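Local coordinates for putative PhosphatidylEthanolamine-Binding Protein (PEBP) (Chlamydia trachomatis, PDB 3N08) that is of uncertain function but, as a bacterial homologue of Raf kinase inhibitor protein, may bind phosphatidylethanolamine or similar ligands, at residues Leu62-Leu71 with Ile84-Ala93. Sequence-based numbering, arbitrary orientation.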
ATOM      1  N   LEU B  62       4.689 -21.921 -10.236  1.00 10.80           N
ATOM      2  CA  LEU B  62       4.501 -20.485 -10.442  1.00 10.69           C
ATOM      3  C   LEU B  62       4.322 -20.160 -11.905  1.00 13.38           C
ATOM      4  O   LEU B  62       5.216 -20.383 -12.703  1.00 14.57           O
ATOM      5  CB  LEU B  62       5.697 -19.716  -9.878  1.00 12.71           C
ATOM      6  CG  LEU B  62       5.532 -18.195  -9.708  1.00 14.91           C
ATOM      7  CD1 LEU B  62       4.379 -17.867  -8.752  1.00 15.58           C
ATOM      8  CD2 LEU B  62       6.819 -17.562  -9.175  1.00 22.34           C
ATOM      9  N   TRP B  63       3.159 -19.618 -12.242  1.00  9.58           N
ATOM     10  CA  TRP B  63       2.863 -19.211 -13.614  1.00 10.78           C
ATOM     11  C   TRP B  63       2.791 -17.683 -13.731  1.00  8.65           C
ATOM     12  O   TRP B  63       2.009 -17.042 -13.009  1.00  9.11           O
ATOM     13  CB  TRP B  63       1.541 -19.829 -14.054  1.00 10.88           C
ATOM     14  CG  TRP B  63       1.367 -19.857 -15.539  1.00 10.97           C
ATOM     15  CD1 TRP B  63       0.906 -18.861 -16.344  1.00 12.10           C
ATOM     16  CD2 TRP B  63       1.644 -20.970 -16.381  1.00 15.48           C
ATOM     17  NE1 TRP B  63       0.911 -19.284 -17.664  1.00 13.06           N
ATOM     18  CE2 TRP B  63       1.341 -20.587 -17.699  1.00 13.67           C
ATOM     19  CE3 TRP B  63       2.116 -22.265 -16.140  1.00 13.53           C
ATOM     20  CZ2 TRP B  63       1.511 -21.447 -18.780  1.00 12.55           C
ATOM     21  CZ3 TRP B  63       2.286 -23.112 -17.208  1.00 16.88           C
ATOM     22  CH2 TRP B  63       1.977 -22.702 -18.515  1.00 15.76           C
ATOM     23  N   ILE B  64       3.614 -17.120 -14.601  1.00  7.67           N
ATOM     24  CA  ILE B  64       3.644 -15.670 -14.807  1.00  8.49           C
ATOM     25  C   ILE B  64       2.594 -15.295 -15.835  1.00  9.12           C
ATOM     26  O   ILE B  64       2.590 -15.818 -16.970  1.00  9.49           O
ATOM     27  CB  ILE B  64       5.035 -15.216 -15.302  1.00  8.44           C
ATOM     28  CG1 ILE B  64       6.145 -15.605 -14.328  1.00 17.18           C
ATOM     29  CG2 ILE B  64       5.014 -13.720 -15.567  1.00 11.72           C
ATOM     30  CD1 ILE B  64       5.871 -15.369 -12.886  1.00 25.72           C
ATOM     31  N   HIS B  65       1.682 -14.438 -15.416  1.00  7.77           N
ATOM     32  CA  HIS B  65       0.591 -13.987 -16.255  1.00  8.09           C
ATOM     33  C   HIS B  65       0.850 -12.671 -16.991  1.00  8.02           C
ATOM     34  O   HIS B  65       0.204 -12.411 -17.981  1.00  9.74           O
ATOM     35  CB  HIS B  65      -0.714 -13.901 -15.433  1.00  8.91           C
ATOM     36  CG  HIS B  65      -1.331 -15.236 -15.181  1.00  8.01           C
ATOM     37  ND1 HIS B  65      -2.420 -15.693 -15.889  1.00 10.90           N
ATOM     38  CD2 HIS B  65      -0.933 -16.271 -14.407  1.00  9.51           C
ATOM     39  CE1 HIS B  65      -2.709 -16.928 -15.518  1.00 11.86           C
ATOM     40  NE2 HIS B  65      -1.820 -17.302 -14.619  1.00 11.19           N
ATOM     41  N   TRP B  66       1.757 -11.842 -16.490  1.00  7.06           N
ATOM     42  CA  TRP B  66       2.011 -10.546 -17.115  1.00  7.08           C
ATOM     43  C   TRP B  66       3.327  -9.992 -16.608  1.00  7.25           C
ATOM     44  O   TRP B  66       3.572  -9.991 -15.401  1.00  8.86           O
ATOM     45  CB  TRP B  66       0.882  -9.565 -16.778  1.00  9.78           C
ATOM     46  CG  TRP B  66       0.672  -8.427 -17.748  1.00  8.65           C
ATOM     47  CD1 TRP B  66       1.219  -8.276 -18.981  1.00  8.81           C
ATOM     48  CD2 TRP B  66      -0.201  -7.308 -17.545  1.00  8.55           C
ATOM     49  NE1 TRP B  66       0.742  -7.102 -19.562  1.00  8.77           N
ATOM     50  CE2 TRP B  66      -0.129  -6.502 -18.699  1.00  8.31           C
ATOM     51  CE3 TRP B  66      -1.028  -6.911 -16.494  1.00  8.51           C
ATOM     52  CZ2 TRP B  66      -0.859  -5.301 -18.830  1.00 10.26           C
ATOM     53  CZ3 TRP B  66      -1.762  -5.730 -16.628  1.00  8.97           C
ATOM     54  CH2 TRP B  66      -1.668  -4.943 -17.786  1.00 10.35           C
ATOM     55  N   ILE B  67       4.122  -9.452 -17.528  1.00  7.26           N
ATOM     56  CA  ILE B  67       5.291  -8.671 -17.213  1.00  7.38           C
ATOM     57  C   ILE B  67       5.227  -7.361 -17.986  1.00  8.37           C
ATOM     58  O   ILE B  67       5.077  -7.358 -19.223  1.00  8.47           O
ATOM     59  CB  ILE B  67       6.565  -9.427 -17.627  1.00 10.26           C
ATOM     60  CG1 ILE B  67       6.749 -10.668 -16.744  1.00 11.73           C
ATOM     61  CG2 ILE B  67       7.792  -8.509 -17.559  1.00 12.06           C
ATOM     62  CD1 ILE B  67       7.999 -11.474 -17.064  1.00 13.31           C
ATOM     63  N   VAL B  68       5.439  -6.276 -17.254  1.00  8.01           N
ATOM     64  CA  VAL B  68       5.562  -4.953 -17.862  1.00  8.44           C
ATOM     65  C   VAL B  68       6.727  -4.244 -17.187  1.00  7.84           C
ATOM     66  O   VAL B  68       6.827  -4.240 -15.976  1.00  9.09           O
ATOM     67  CB  VAL B  68       4.300  -4.094 -17.669  1.00  9.15           C
ATOM     68  CG1 VAL B  68       4.448  -2.756 -18.374  1.00 10.28           C
ATOM     69  CG2 VAL B  68       3.072  -4.820 -18.190  1.00  9.02           C
ATOM     70  N   TYR B  69       7.614  -3.629 -17.962  1.00  8.32           N
ATOM     71  CA  TYR B  69       8.670  -2.858 -17.350  1.00  8.43           C
ATOM     72  C   TYR B  69       8.912  -1.572 -18.130  1.00  9.05           C
ATOM     73  O   TYR B  69       8.414  -1.396 -19.241  1.00  8.99           O
ATOM     74  CB  TYR B  69       9.958  -3.690 -17.177  1.00 10.58           C
ATOM     75  CG  TYR B  69      10.748  -3.948 -18.437  1.00 11.15           C
ATOM     76  CD1 TYR B  69      10.478  -5.045 -19.243  1.00 11.12           C
ATOM     77  CD2 TYR B  69      11.792  -3.104 -18.790  1.00 13.84           C
ATOM     78  CE1 TYR B  69      11.225  -5.283 -20.390  1.00 13.40           C
ATOM     79  CE2 TYR B  69      12.529  -3.333 -19.918  1.00 15.43           C
ATOM     80  CZ  TYR B  69      12.249  -4.420 -20.702  1.00 12.67           C
ATOM     81  OH  TYR B  69      13.014  -4.618 -21.825  1.00 19.29           O
ATOM     82  N   ASN B  70       9.688  -0.674 -17.527  1.00  9.45           N
ATOM     83  CA  ASN B  70       9.921   0.648 -18.075  1.00  9.35           C
ATOM     84  C   ASN B  70       8.644   1.462 -18.210  1.00  9.34           C
ATOM     85  O   ASN B  70       8.542   2.321 -19.075  1.00 11.64           O
ATOM     86  CB  ASN B  70      10.724   0.589 -19.375  1.00  9.93           C
ATOM     87  CG  ASN B  70      12.218   0.474 -19.132  1.00 11.30           C
ATOM     88  OD1 ASN B  70      12.700   0.499 -17.985  1.00 11.54           O
ATOM     89  ND2 ASN B  70      12.965   0.349 -20.213  1.00 12.44           N
ATOM     90  N   LEU B  71       7.691   1.203 -17.330  1.00  8.32           N
ATOM     91  CA  LEU B  71       6.556   2.097 -17.199  1.00  9.33           C
ATOM     92  C   LEU B  71       7.001   3.441 -16.665  1.00 11.01           C
ATOM     93  O   LEU B  71       7.918   3.515 -15.844  1.00 10.89           O
ATOM     94  CB  LEU B  71       5.573   1.526 -16.207  1.00 12.15           C
ATOM     95  CG  LEU B  71       4.628   0.474 -16.721  1.00 11.93           C
ATOM     96  CD1 LEU B  71       4.087  -0.307 -15.534  1.00 13.81           C
ATOM     97  CD2 LEU B  71       3.489   1.102 -17.546  1.00 13.40           C
ATOM     98  N   ILE B  84      -0.398  -0.219 -23.464  1.00 11.79           N
ATOM     99  CA  ILE B  84       0.680  -0.166 -22.502  1.00 11.34           C
ATOM    100  C   ILE B  84       1.846   0.591 -23.133  1.00 12.01           C
ATOM    101  O   ILE B  84       2.464   0.117 -24.090  1.00 13.22           O
ATOM    102  CB  ILE B  84       1.124  -1.606 -22.101  1.00 11.59           C
ATOM    103  CG1 ILE B  84      -0.033  -2.381 -21.486  1.00 13.10           C
ATOM    104  CG2 ILE B  84       2.378  -1.577 -21.203  1.00 14.37           C
ATOM    105  CD1 ILE B  84      -0.653  -1.776 -20.276  1.00 13.27           C
ATOM    106  N   PHE B  85       2.138   1.792 -22.618  1.00 12.19           N
ATOM    107  CA  PHE B  85       3.231   2.610 -23.136  1.00 11.81           C
ATOM    108  C   PHE B  85       4.454   2.292 -22.300  1.00 11.31           C
ATOM    109  O   PHE B  85       4.888   3.086 -21.445  1.00 11.74           O
ATOM    110  CB  PHE B  85       2.831   4.098 -23.133  1.00 13.39           C
ATOM    111  CG  PHE B  85       1.639   4.382 -24.001  1.00 12.70           C
ATOM    112  CD1 PHE B  85       1.794   4.578 -25.368  1.00 13.76           C
ATOM    113  CD2 PHE B  85       0.367   4.445 -23.462  1.00 13.14           C
ATOM    114  CE1 PHE B  85       0.683   4.809 -26.183  1.00 15.73           C
ATOM    115  CE2 PHE B  85      -0.749   4.685 -24.279  1.00 13.17           C
ATOM    116  CZ  PHE B  85      -0.584   4.866 -25.637  1.00 15.24           C
ATOM    117  N   ALA B  86       4.969   1.086 -22.531  1.00 11.08           N
ATOM    118  CA  ALA B  86       6.066   0.497 -21.771  1.00 12.04           C
ATOM    119  C   ALA B  86       6.400  -0.801 -22.489  1.00 11.11           C
ATOM    120  O   ALA B  86       5.842  -1.094 -23.541  1.00 13.36           O
ATOM    121  CB  ALA B  86       5.634   0.222 -20.328  1.00 11.70           C
ATOM    122  N   VAL B  87       7.294  -1.602 -21.933  1.00 10.08           N
ATOM    123  CA  VAL B  87       7.721  -2.837 -22.571  1.00 12.19           C
ATOM    124  C   VAL B  87       6.999  -3.995 -21.911  1.00 10.67           C
ATOM    125  O   VAL B  87       6.962  -4.091 -20.690  1.00 11.58           O
ATOM    126  CB  VAL B  87       9.240  -3.042 -22.438  1.00 12.20           C
ATOM    127  CG1 VAL B  87       9.674  -4.263 -23.210  1.00 13.55           C
ATOM    128  CG2 VAL B  87       9.993  -1.787 -22.900  1.00 12.54           C
ATOM    129  N   GLN B  88       6.425  -4.876 -22.716  1.00 10.67           N
ATOM    130  CA  GLN B  88       5.840  -6.102 -22.175  1.00 11.29           C
ATOM    131  C   GLN B  88       6.782  -7.269 -22.363  1.00 10.66           C
ATOM    132  O   GLN B  88       7.448  -7.419 -23.394  1.00 12.64           O
ATOM    133  CB  GLN B  88       4.462  -6.363 -22.774  1.00 10.86           C
ATOM    134  CG  GLN B  88       3.477  -5.267 -22.370  1.00 14.45           C
ATOM    135  CD  GLN B  88       2.063  -5.496 -22.862  1.00 11.69           C
ATOM    136  OE1 GLN B  88       1.323  -6.305 -22.309  1.00 13.02           O
ATOM    137  NE2 GLN B  88       1.667  -4.758 -23.891  1.00 17.37           N
ATOM    138  N   GLY B  89       6.873  -8.085 -21.323  1.00 10.78           N
ATOM    139  CA  GLY B  89       7.726  -9.257 -21.328  1.00 12.10           C
ATOM    140  C   GLY B  89       6.916 -10.499 -21.615  1.00 11.27           C
ATOM    141  O   GLY B  89       5.739 -10.422 -21.992  1.00 11.90           O
ATOM    142  N   LEU B  90       7.562 -11.646 -21.443  1.00 12.56           N
ATOM    143  CA  LEU B  90       6.949 -12.921 -21.740  1.00 10.86           C
ATOM    144  C   LEU B  90       6.276 -13.518 -20.546  1.00 11.57           C
ATOM    145  O   LEU B  90       6.823 -13.531 -19.452  1.00 12.89           O
ATOM    146  CB  LEU B  90       8.010 -13.895 -22.230  1.00 15.21           C
ATOM    147  CG  LEU B  90       8.740 -13.461 -23.497  1.00 17.10           C
ATOM    148  CD1 LEU B  90       9.758 -14.533 -23.855  1.00 21.44           C
ATOM    149  CD2 LEU B  90       7.805 -13.193 -24.665  1.00 22.24           C
ATOM    150  N   ASN B  91       5.075 -14.029 -20.759  1.00 10.12           N
ATOM    151  CA  ASN B  91       4.404 -14.803 -19.743  1.00  9.40           C
ATOM    152  C   ASN B  91       4.898 -16.254 -19.818  1.00 10.42           C
ATOM    153  O   ASN B  91       5.727 -16.599 -20.653  1.00 11.61           O
ATOM    154  CB  ASN B  91       2.891 -14.656 -19.894  1.00 12.48           C
ATOM    155  CG  ASN B  91       2.387 -15.167 -21.225  1.00 12.01           C
ATOM    156  OD1 ASN B  91       2.819 -16.222 -21.702  1.00 12.89           O
ATOM    157  ND2 ASN B  91       1.454 -14.431 -21.836  1.00 12.50           N
ATOM    158  N   THR B  92       4.401 -17.116 -18.946  1.00  9.82           N
ATOM    159  CA  THR B  92       4.946 -18.479 -18.850  1.00 10.27           C
ATOM    160  C   THR B  92       4.534 -19.327 -20.042  1.00 13.38           C
ATOM    161  O   THR B  92       5.169 -20.357 -20.337  1.00 15.04           O
ATOM    162  CB  THR B  92       4.563 -19.104 -17.494  1.00  9.59           C
ATOM    163  OG1 THR B  92       5.200 -18.353 -16.470  1.00 10.41           O
ATOM    164  CG2 THR B  92       5.015 -20.563 -17.409  1.00 12.62           C
ATOM    165  N   ALA B  93       3.484 -18.928 -20.739  1.00 12.35           N
ATOM    166  CA  ALA B  93       3.149 -19.584 -21.992  1.00 14.45           C
ATOM    167  C   ALA B  93       4.156 -19.270 -23.099  1.00 15.14           C
ATOM    168  O   ALA B  93       4.091 -19.859 -24.178  1.00 18.96           O
ATOM    169  CB  ALA B  93       1.753 -19.200 -22.418  1.00 17.06           C
TER
HETATM  170  O   HOH W   1       3.644 -10.666 -20.085  1.00 12.42           O
HETATM  171  O   HOH W   2       7.395   4.090 -20.689  1.00 11.35           O
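W63 lays one face of its indole under the methyl of T92, a CH-pi contact with CG2 3.5 Å from the centroid of the six-membered ring. In the large beta sheet of the PEBP fold, the short edge strand 87-88 pairs antiparallel with 63-71 at Y69 and V68, and the chain then runs on beside it as loop to T92. T92 uses both branches: OG1 stands beside the residue's own N (chi1 -65°) and accepts from I64 N at 2.7 Å, while the methyl meets the indole. T92 N returns a bond to I64 O. At the other end, Y69 and V87 make a hydrogen-bonded pair, and V87 CB sits over one face of the Y69 ring toward its rim. The Y69 hydroxyl bonds to E124 O and S122 O. Between the two ends, G89 N donates to I67 O. In the return direction a water stands in, accepting from I67 N and donating to G89 O. A86 CB packs against L71 CD2 at 3.6 Å. On the V68 side of the sheet, I84 CD1 meets the W66 edge at CZ2. The same indole donates from NE1 to Q88 OE1 at 2.9 Å, nearly straight at 171°, with the oxygen 5° out of the ring plane.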